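Local coordinates for protein ribonucleoside-diphosphate reductase, alpha chain (Actinobacillus ureae ATCC 25976, PDB 6DQX) that probably reduces ribonucleoside diphosphates to their deoxy forms, as the catalytic alpha subunit of a class Id ribonucleotide reductase, at residues F138-R144 and H189-W195; R43-L47 and S89-S93. One frame throughout, in Å; residues are numbered along the deposited sequence.

Interaction 1. Residues F138-R144 and H189-W195; sequences FGDIRPR and HGDIDEW. With EDO (1,2-ethanediol), chain H.
His189 uses both ring nitrogens, one on each segment. NE2 donates to Ile141 O across the contact, 2.8 Å away and in the ring plane, and ND1 accepts from Asp191 N of its own turn at 3.0 Å; together the two bonds fix the ring's rotation. With CG anti to the backbone N (chi1 -165°), the imidazole extends across to the type I turn Phe138-Ile141, where Gly139 O also sits in the ring plane, at the CD2 edge. Asp191 OD1 takes Arg144 N on its syn lone pair in a nearly straight bond of 2.8 Å, while OD2 is held by Ser157 of helix 156-170. Further out, Arg144 grips Glu194 side-on in a salt bridge: NE lies 2.9 Å from OE1, meeting it from above the carboxylate plane, and NH2 lies 2.8 Å from OE2. On the buried side, Trp195 sends its CH2 edge against one face of Phe138, 3.5 Å from CG, in a T-shaped pair with planes at 68°. The loop after strand 134-137 and the turn and short helix after its parallel partner, strand 181-186, are joined here, so the contact ties together neighbouring strand-to-helix connections of the ribonucleotide reductase barrel.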
ATOM      1  N   PHE A 138      -5.037 -14.622   3.469  1.00 13.92           N
ATOM      2  CA  PHE A 138      -6.196 -13.683   3.422  1.00 14.74           C
ATOM      3  C   PHE A 138      -7.470 -14.235   4.036  1.00 16.09           C
ATOM      4  O   PHE A 138      -8.475 -13.505   4.165  1.00 16.98           O
ATOM      5  CB  PHE A 138      -6.472 -13.289   1.963  1.00 14.86           C
ATOM      6  CG  PHE A 138      -5.470 -12.350   1.391  1.00 14.68           C
ATOM      7  CD1 PHE A 138      -4.204 -12.789   1.035  1.00 14.64           C
ATOM      8  CD2 PHE A 138      -5.777 -11.000   1.197  1.00 14.22           C
ATOM      9  CE1 PHE A 138      -3.267 -11.943   0.498  1.00 14.56           C
ATOM     10  CE2 PHE A 138      -4.840 -10.161   0.657  1.00 14.84           C
ATOM     11  CZ  PHE A 138      -3.579 -10.608   0.307  1.00 15.25           C
ATOM     12  N   GLY A 139      -7.464 -15.508   4.429  1.00 15.51           N
ATOM     13  CA  GLY A 139      -8.695 -16.201   4.774  1.00 15.92           C
ATOM     14  C   GLY A 139      -9.420 -15.812   6.047  1.00 16.30           C
ATOM     15  O   GLY A 139     -10.574 -16.208   6.245  1.00 17.38           O
ATOM     16  N   ASP A 140      -8.763 -15.074   6.938  1.00 16.74           N
ATOM     17  CA  ASP A 140      -9.436 -14.572   8.132  1.00 18.42           C
ATOM     18  C   ASP A 140      -9.971 -13.146   7.965  1.00 18.07           C
ATOM     19  O   ASP A 140     -10.585 -12.619   8.889  1.00 19.89           O
ATOM     20  CB  ASP A 140      -8.533 -14.714   9.369  1.00 19.47           C
ATOM     21  CG  ASP A 140      -8.514 -16.148   9.921  1.00 20.39           C
ATOM     22  OD1 ASP A 140      -9.394 -16.956   9.586  1.00 19.75           O
ATOM     23  OD2 ASP A 140      -7.628 -16.447  10.737  1.00 22.54           O
ATOM     24  N   ILE A 141      -9.768 -12.550   6.796  1.00 18.81           N
ATOM     25  CA  ILE A 141     -10.445 -11.282   6.447  1.00 19.63           C
ATOM     26  C   ILE A 141     -11.938 -11.572   6.226  1.00 20.93           C
ATOM     27  O   ILE A 141     -12.323 -12.466   5.456  1.00 19.60           O
ATOM     28  CB  ILE A 141      -9.824 -10.634   5.193  1.00 20.10           C
ATOM     29  CG1 ILE A 141      -8.353 -10.276   5.439  1.00 18.95           C
ATOM     30  CG2 ILE A 141     -10.616  -9.396   4.786  1.00 21.50           C
ATOM     31  CD1 ILE A 141      -7.588  -9.903   4.192  1.00 20.26           C
ATOM     32  N   ARG A 142     -12.806 -10.790   6.861  1.00 21.77           N
ATOM     33  CA  ARG A 142     -14.234 -11.028   6.704  1.00 22.85           C
ATOM     34  C   ARG A 142     -14.633 -10.764   5.242  1.00 20.74           C
ATOM     35  O   ARG A 142     -14.039  -9.909   4.603  1.00 20.95           O
ATOM     36  CB  ARG A 142     -15.036 -10.151   7.651  1.00 26.98           C
ATOM     37  CG  ARG A 142     -15.197 -10.733   9.053  1.00 32.56           C
ATOM     38  CD  ARG A 142     -15.890  -9.754   9.998  1.00 38.02           C
ATOM     39  NE  ARG A 142     -15.060  -8.570  10.244  1.00 42.22           N
ATOM     40  CZ  ARG A 142     -15.094  -7.416   9.574  1.00 46.49           C
ATOM     41  NH1 ARG A 142     -14.262  -6.438   9.928  1.00 48.44           N
ATOM     42  NH2 ARG A 142     -15.930  -7.218   8.557  1.00 50.14           N
ATOM     43  N   PRO A 143     -15.605 -11.521   4.714  1.00 21.03           N
ATOM     44  CA  PRO A 143     -15.983 -11.443   3.296  1.00 21.10           C
ATOM     45  C   PRO A 143     -16.805 -10.201   2.921  1.00 22.80           C
ATOM     46  O   PRO A 143     -17.306  -9.500   3.804  1.00 22.57           O
ATOM     47  CB  PRO A 143     -16.807 -12.710   3.085  1.00 21.85           C
ATOM     48  CG  PRO A 143     -17.382 -13.016   4.412  1.00 22.91           C
ATOM     49  CD  PRO A 143     -16.387 -12.545   5.431  1.00 22.68           C
ATOM     50  N   ARG A 144     -16.916  -9.947   1.618  1.00 23.65           N
ATOM     51  CA  ARG A 144     -17.642  -8.791   1.098  1.00 25.10           C
ATOM     52  C   ARG A 144     -19.058  -8.809   1.670  1.00 25.64           C
ATOM     53  O   ARG A 144     -19.717  -9.847   1.671  1.00 24.71           O
ATOM     54  CB  ARG A 144     -17.701  -8.834  -0.428  1.00 25.93           C
ATOM     55  CG  ARG A 144     -18.312  -7.592  -1.062  1.00 27.52           C
ATOM     56  CD  ARG A 144     -18.361  -7.714  -2.575  1.00 29.49           C
ATOM     57  NE  ARG A 144     -17.026  -7.647  -3.160  1.00 30.29           N
ATOM     58  CZ  ARG A 144     -16.304  -6.537  -3.323  1.00 31.85           C
ATOM     59  NH1 ARG A 144     -16.747  -5.336  -2.930  1.00 33.27           N
ATOM     60  NH2 ARG A 144     -15.096  -6.629  -3.876  1.00 31.76           N
ATOM     61  N   HIS A 189     -14.321 -19.759   1.575  1.00 17.87           N
ATOM     62  CA  HIS A 189     -14.396 -18.345   1.956  1.00 17.53           C
ATOM     63  C   HIS A 189     -15.491 -17.676   1.153  1.00 18.51           C
ATOM     64  O   HIS A 189     -15.693 -18.004  -0.023  1.00 17.43           O
ATOM     65  CB  HIS A 189     -13.067 -17.618   1.669  1.00 17.31           C
ATOM     66  CG  HIS A 189     -12.945 -16.288   2.354  1.00 16.72           C
ATOM     67  ND1 HIS A 189     -13.393 -15.103   1.795  1.00 16.58           N
ATOM     68  CD2 HIS A 189     -12.415 -15.957   3.559  1.00 17.26           C
ATOM     69  CE1 HIS A 189     -13.150 -14.109   2.630  1.00 16.47           C
ATOM     70  NE2 HIS A 189     -12.555 -14.592   3.707  1.00 16.22           N
ATOM     71  N   GLY A 190     -16.164 -16.712   1.779  1.00 20.29           N
ATOM     72  CA  GLY A 190     -17.201 -15.946   1.103  1.00 20.93           C
ATOM     73  C   GLY A 190     -16.802 -15.344  -0.215  1.00 21.68           C
ATOM     74  O   GLY A 190     -17.646 -15.236  -1.107  1.00 23.76           O
ATOM     75  N   ASP A 191     -15.526 -14.968  -0.371  1.00 20.64           N
ATOM     76  CA  ASP A 191     -15.052 -14.262  -1.554  1.00 20.57           C
ATOM     77  C   ASP A 191     -14.390 -15.149  -2.617  1.00 19.42           C
ATOM     78  O   ASP A 191     -13.802 -14.631  -3.561  1.00 18.82           O
ATOM     79  CB  ASP A 191     -14.073 -13.145  -1.162  1.00 21.48           C
ATOM     80  CG  ASP A 191     -14.648 -12.159  -0.160  1.00 21.38           C
ATOM     81  OD1 ASP A 191     -15.869 -11.870  -0.194  1.00 21.39           O
ATOM     82  OD2 ASP A 191     -13.855 -11.665   0.682  1.00 19.80           O
ATOM     83  N   ILE A 192     -14.500 -16.469  -2.483  1.00 19.43           N
ATOM     84  CA  ILE A 192     -13.809 -17.388  -3.382  1.00 20.01           C
ATOM     85  C   ILE A 192     -14.082 -17.108  -4.875  1.00 21.33           C
ATOM     86  O   ILE A 192     -13.168 -17.129  -5.687  1.00 19.46           O
ATOM     87  CB  ILE A 192     -14.077 -18.875  -2.987  1.00 19.90           C
ATOM     88  CG1 ILE A 192     -13.138 -19.838  -3.740  1.00 20.18           C
ATOM     89  CG2 ILE A 192     -15.518 -19.306  -3.225  1.00 20.39           C
ATOM     90  CD1 ILE A 192     -11.661 -19.526  -3.620  1.00 20.74           C
ATOM     91  N   ASP A 193     -15.334 -16.809  -5.222  1.00 24.38           N
ATOM     92  CA  ASP A 193     -15.673 -16.487  -6.630  1.00 27.09           C
ATOM     93  C   ASP A 193     -14.903 -15.281  -7.166  1.00 25.07           C
ATOM     94  O   ASP A 193     -14.509 -15.280  -8.335  1.00 26.26           O
ATOM     95  CB  ASP A 193     -17.186 -16.261  -6.809  1.00 30.15           C
ATOM     96  CG  ASP A 193     -18.003 -17.535  -6.655  1.00 34.42           C
ATOM     97  OD1 ASP A 193     -17.510 -18.620  -7.031  1.00 38.12           O
ATOM     98  OD2 ASP A 193     -19.167 -17.449  -6.172  1.00 38.99           O
ATOM     99  N   GLU A 194     -14.654 -14.267  -6.328  1.00 22.66           N
ATOM    100  CA  GLU A 194     -13.872 -13.120  -6.784  1.00 21.90           C
ATOM    101  C   GLU A 194     -12.414 -13.500  -7.044  1.00 20.11           C
ATOM    102  O   GLU A 194     -11.823 -13.051  -8.000  1.00 19.69           O
ATOM    103  CB  GLU A 194     -13.917 -11.957  -5.795  1.00 23.56           C
ATOM    104  CG  GLU A 194     -15.292 -11.334  -5.613  1.00 25.88           C
ATOM    105  CD  GLU A 194     -15.223 -10.111  -4.729  1.00 26.43           C
ATOM    106  OE1 GLU A 194     -15.744 -10.157  -3.583  1.00 28.68           O
ATOM    107  OE2 GLU A 194     -14.599  -9.124  -5.157  1.00 28.54           O
ATOM    108  N   TRP A 195     -11.835 -14.300  -6.152  1.00 20.08           N
ATOM    109  CA  TRP A 195     -10.440 -14.744  -6.315  1.00 19.34           C
ATOM    110  C   TRP A 195     -10.252 -15.629  -7.555  1.00 19.35           C
ATOM    111  O   TRP A 195      -9.247 -15.519  -8.234  1.00 19.38           O
ATOM    112  CB  TRP A 195      -9.978 -15.496  -5.071  1.00 18.61           C
ATOM    113  CG  TRP A 195      -9.700 -14.616  -3.899  1.00 17.82           C
ATOM    114  CD1 TRP A 195     -10.619 -14.016  -3.080  1.00 17.94           C
ATOM    115  CD2 TRP A 195      -8.417 -14.235  -3.404  1.00 17.65           C
ATOM    116  NE1 TRP A 195      -9.984 -13.304  -2.090  1.00 18.04           N
ATOM    117  CE2 TRP A 195      -8.631 -13.413  -2.265  1.00 17.47           C
ATOM    118  CE3 TRP A 195      -7.102 -14.506  -3.805  1.00 17.64           C
ATOM    119  CZ2 TRP A 195      -7.578 -12.855  -1.532  1.00 17.33           C
ATOM    120  CZ3 TRP A 195      -6.048 -13.957  -3.060  1.00 18.17           C
ATOM    121  CH2 TRP A 195      -6.295 -13.122  -1.955  1.00 17.84           C
TER
HETATM  122  C1  EDO H 607     -11.719  -4.075   7.640  1.00 44.48           C
HETATM  123  O1  EDO H 607     -12.492  -4.274   8.825  1.00 46.99           O
HETATM  124  C2  EDO H 607     -10.984  -5.372   7.338  1.00 44.24           C
HETATM  125  O2  EDO H 607     -11.931  -6.424   7.106  1.00 43.57           O

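Interaction 2. Residues R43-L47 and S89-S93; sequences RGYLL and SPIWS
A first torsion of -50° at Tyr45 sets CG anti to its carbonyl carbon, and a chi2 of -28° then turns the ring so that one face lies over Ser89. This is the packing of a chain leaving a helix against the flank of a second short helix: segment 43-47 holds the last residues of helix 35-44 and the chain that follows, segment 89-93 belongs to helix 89-94, and the main chains come closest where Tyr45 passes Ser93.

Tyr45 carries most of the contact. The phenol end of its ring rests on Ser89, whose CB is 3.5 Å from CZ, with the CA of the same serine also over that face. Nearer the backbone, CD2 reaches the CB of Trp92 at 3.7 Å. The two aromatic groups pass at a slant, their planes 31° apart. Leu46 adds a looser apolar touch, its CD2 methyl 4.2 Å from Trp92 CE3, while Ile56 of helix 52-67 also touches the Trp92 side chain. Tyr45 also touches Ser419 and Ile423 of helix 418-423, so the side chain lies between helix 89-94 and helix 418-423.

No direct hydrogen bond joins the segments; a water lies between them, 2.9 Å from Tyr45 O and 3.0 Å from Trp92 O, with more acceptors around it than it has protons to give. Trp92 O also accepts from Arg55 NE. The serine beneath the tyrosine is tied into its own helix turn, because Ser89 O accepts both the amide and the hydroxyl of Ser93, from opposite faces of the carbonyl plane. Ser93 OG, 3.0 Å from Ser89 O, lies 3.8 Å from Tyr45 CB.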
ATOM      1  N   ARG A  43      26.610 -12.002 -13.934  1.00 32.67           N
ATOM      2  CA  ARG A  43      25.532 -11.157 -14.407  1.00 37.10           C
ATOM      3  C   ARG A  43      24.388 -11.014 -13.424  1.00 38.52           C
ATOM      4  O   ARG A  43      23.716  -9.992 -13.430  1.00 41.36           O
ATOM      5  CB  ARG A  43      25.007 -11.671 -15.742  1.00 39.35           C
ATOM      6  CG  ARG A  43      26.026 -11.484 -16.833  1.00 41.87           C
ATOM      7  CD  ARG A  43      25.615 -12.163 -18.107  1.00 45.51           C
ATOM      8  NE  ARG A  43      26.436 -11.682 -19.210  1.00 49.60           N
ATOM      9  CZ  ARG A  43      26.216 -11.953 -20.494  1.00 54.18           C
ATOM     10  NH1 ARG A  43      25.193 -12.722 -20.868  1.00 55.04           N
ATOM     11  NH2 ARG A  43      27.031 -11.447 -21.415  1.00 56.99           N
ATOM     12  N   GLY A  44      24.172 -12.032 -12.593  1.00 37.03           N
ATOM     13  CA  GLY A  44      23.049 -12.064 -11.657  1.00 36.16           C
ATOM     14  C   GLY A  44      23.365 -11.699 -10.212  1.00 34.69           C
ATOM     15  O   GLY A  44      22.673 -10.869  -9.619  1.00 36.18           O
ATOM     16  N   TYR A  45      24.383 -12.336  -9.635  1.00 31.46           N
ATOM     17  CA  TYR A  45      24.538 -12.384  -8.163  1.00 29.81           C
ATOM     18  C   TYR A  45      25.770 -11.737  -7.580  1.00 27.58           C
ATOM     19  O   TYR A  45      25.715 -11.279  -6.438  1.00 31.08           O
ATOM     20  CB  TYR A  45      24.510 -13.834  -7.646  1.00 31.57           C
ATOM     21  CG  TYR A  45      23.358 -14.695  -8.121  1.00 33.85           C
ATOM     22  CD1 TYR A  45      22.118 -14.149  -8.474  1.00 35.39           C
ATOM     23  CD2 TYR A  45      23.493 -16.075  -8.175  1.00 36.36           C
ATOM     24  CE1 TYR A  45      21.078 -14.953  -8.921  1.00 37.00           C
ATOM     25  CE2 TYR A  45      22.447 -16.885  -8.599  1.00 36.74           C
ATOM     26  CZ  TYR A  45      21.252 -16.318  -8.981  1.00 35.74           C
ATOM     27  OH  TYR A  45      20.221 -17.108  -9.418  1.00 36.76           O
ATOM     28  N   LEU A  46      26.876 -11.708  -8.319  1.00 25.24           N
ATOM     29  CA  LEU A  46      28.154 -11.262  -7.764  1.00 26.51           C
ATOM     30  C   LEU A  46      28.314  -9.766  -7.947  1.00 27.21           C
ATOM     31  O   LEU A  46      27.948  -9.228  -8.997  1.00 26.99           O
ATOM     32  CB  LEU A  46      29.317 -11.954  -8.470  1.00 26.21           C
ATOM     33  CG  LEU A  46      29.337 -13.481  -8.345  1.00 26.50           C
ATOM     34  CD1 LEU A  46      30.438 -14.045  -9.213  1.00 27.14           C
ATOM     35  CD2 LEU A  46      29.523 -13.892  -6.891  1.00 26.97           C
ATOM     36  N   LEU A  47      28.866  -9.112  -6.938  1.00 27.66           N
ATOM     37  CA  LEU A  47      29.248  -7.708  -7.064  1.00 29.65           C
ATOM     38  C   LEU A  47      30.397  -7.579  -8.062  1.00 31.25           C
ATOM     39  O   LEU A  47      31.264  -8.456  -8.135  1.00 28.17           O
ATOM     40  CB  LEU A  47      29.633  -7.126  -5.702  1.00 30.78           C
ATOM     41  CG  LEU A  47      28.404  -6.799  -4.834  1.00 32.24           C
ATOM     42  CD1 LEU A  47      28.798  -6.656  -3.378  1.00 33.16           C
ATOM     43  CD2 LEU A  47      27.690  -5.540  -5.320  1.00 33.77           C
ATOM     44  N   SER A  89      19.901 -18.235  -4.265  1.00 18.30           N
ATOM     45  CA  SER A  89      20.309 -16.944  -4.830  1.00 18.35           C
ATOM     46  C   SER A  89      20.442 -15.832  -3.779  1.00 18.17           C
ATOM     47  O   SER A  89      21.373 -15.058  -3.883  1.00 17.61           O
ATOM     48  CB  SER A  89      19.455 -16.530  -6.034  1.00 20.08           C
ATOM     49  OG  SER A  89      18.131 -16.281  -5.691  1.00 23.82           O
ATOM     50  N   PRO A  90      19.547 -15.763  -2.759  1.00 17.27           N
ATOM     51  CA  PRO A  90      19.801 -14.793  -1.684  1.00 17.25           C
ATOM     52  C   PRO A  90      21.116 -15.008  -0.921  1.00 16.86           C
ATOM     53  O   PRO A  90      21.747 -14.046  -0.506  1.00 17.15           O
ATOM     54  CB  PRO A  90      18.589 -14.968  -0.755  1.00 17.97           C
ATOM     55  CG  PRO A  90      17.509 -15.483  -1.642  1.00 17.83           C
ATOM     56  CD  PRO A  90      18.235 -16.416  -2.571  1.00 18.16           C
ATOM     57  N   ILE A  91      21.531 -16.264  -0.741  1.00 15.68           N
ATOM     58  CA  ILE A  91      22.803 -16.562  -0.088  1.00 15.53           C
ATOM     59  C   ILE A  91      23.981 -16.129  -0.981  1.00 15.69           C
ATOM     60  O   ILE A  91      24.905 -15.440  -0.514  1.00 17.69           O
ATOM     61  CB  ILE A  91      22.867 -18.070   0.300  1.00 15.38           C
ATOM     62  CG1 ILE A  91      21.894 -18.310   1.468  1.00 15.25           C
ATOM     63  CG2 ILE A  91      24.294 -18.488   0.647  1.00 15.12           C
ATOM     64  CD1 ILE A  91      21.519 -19.761   1.748  1.00 14.99           C
ATOM     65  N   TRP A  92      23.936 -16.507  -2.250  1.00 15.63           N
ATOM     66  CA  TRP A  92      24.960 -16.076  -3.233  1.00 16.21           C
ATOM     67  C   TRP A  92      25.045 -14.559  -3.237  1.00 16.84           C
ATOM     68  O   TRP A  92      26.145 -13.985  -3.247  1.00 18.01           O
ATOM     69  CB  TRP A  92      24.624 -16.526  -4.654  1.00 16.65           C
ATOM     70  CG  TRP A  92      25.154 -17.851  -5.049  1.00 17.47           C
ATOM     71  CD1 TRP A  92      24.436 -19.017  -5.177  1.00 18.24           C
ATOM     72  CD2 TRP A  92      26.505 -18.172  -5.390  1.00 18.33           C
ATOM     73  NE1 TRP A  92      25.271 -20.045  -5.562  1.00 17.88           N
ATOM     74  CE2 TRP A  92      26.541 -19.554  -5.701  1.00 18.58           C
ATOM     75  CE3 TRP A  92      27.691 -17.433  -5.457  1.00 19.22           C
ATOM     76  CZ2 TRP A  92      27.715 -20.208  -6.074  1.00 19.06           C
ATOM     77  CZ3 TRP A  92      28.858 -18.081  -5.845  1.00 19.40           C
ATOM     78  CH2 TRP A  92      28.864 -19.456  -6.142  1.00 18.53           C
ATOM     79  N   SER A  93      23.881 -13.915  -3.227  1.00 17.64           N
ATOM     80  CA  SER A  93      23.841 -12.438  -3.353  1.00 18.12           C
ATOM     81  C   SER A  93      24.300 -11.688  -2.108  1.00 19.31           C
ATOM     82  O   SER A  93      25.040 -10.682  -2.225  1.00 20.41           O
ATOM     83  CB  SER A  93      22.454 -11.964  -3.776  1.00 18.19           C
ATOM     84  OG  SER A  93      22.147 -12.439  -5.072  1.00 18.67           O
TER
HETATM   85  O   HOH W   1      27.374 -11.342  -4.067  1.00 26.94           O

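How the interactions relate
Two ways of joining distant parts of one chain are illustrated here. Interaction 1 is partly buried near the outside of the fold and depends on direct polar bonds, with charge toward solvent and aromatic packing inside. Interaction 2 is a surface contact of mainly apolar character, with a water between its backbones. They share no helix or strand: interaction 1 sits on the carboxyl-end side of two adjacent strands of the sheet, whereas interaction 2 is between helical elements earlier in the chain. Their centres are 38 Å apart and their nearest atoms about 21 Å, and along the sequence interaction 2 closes before interaction 1 opens.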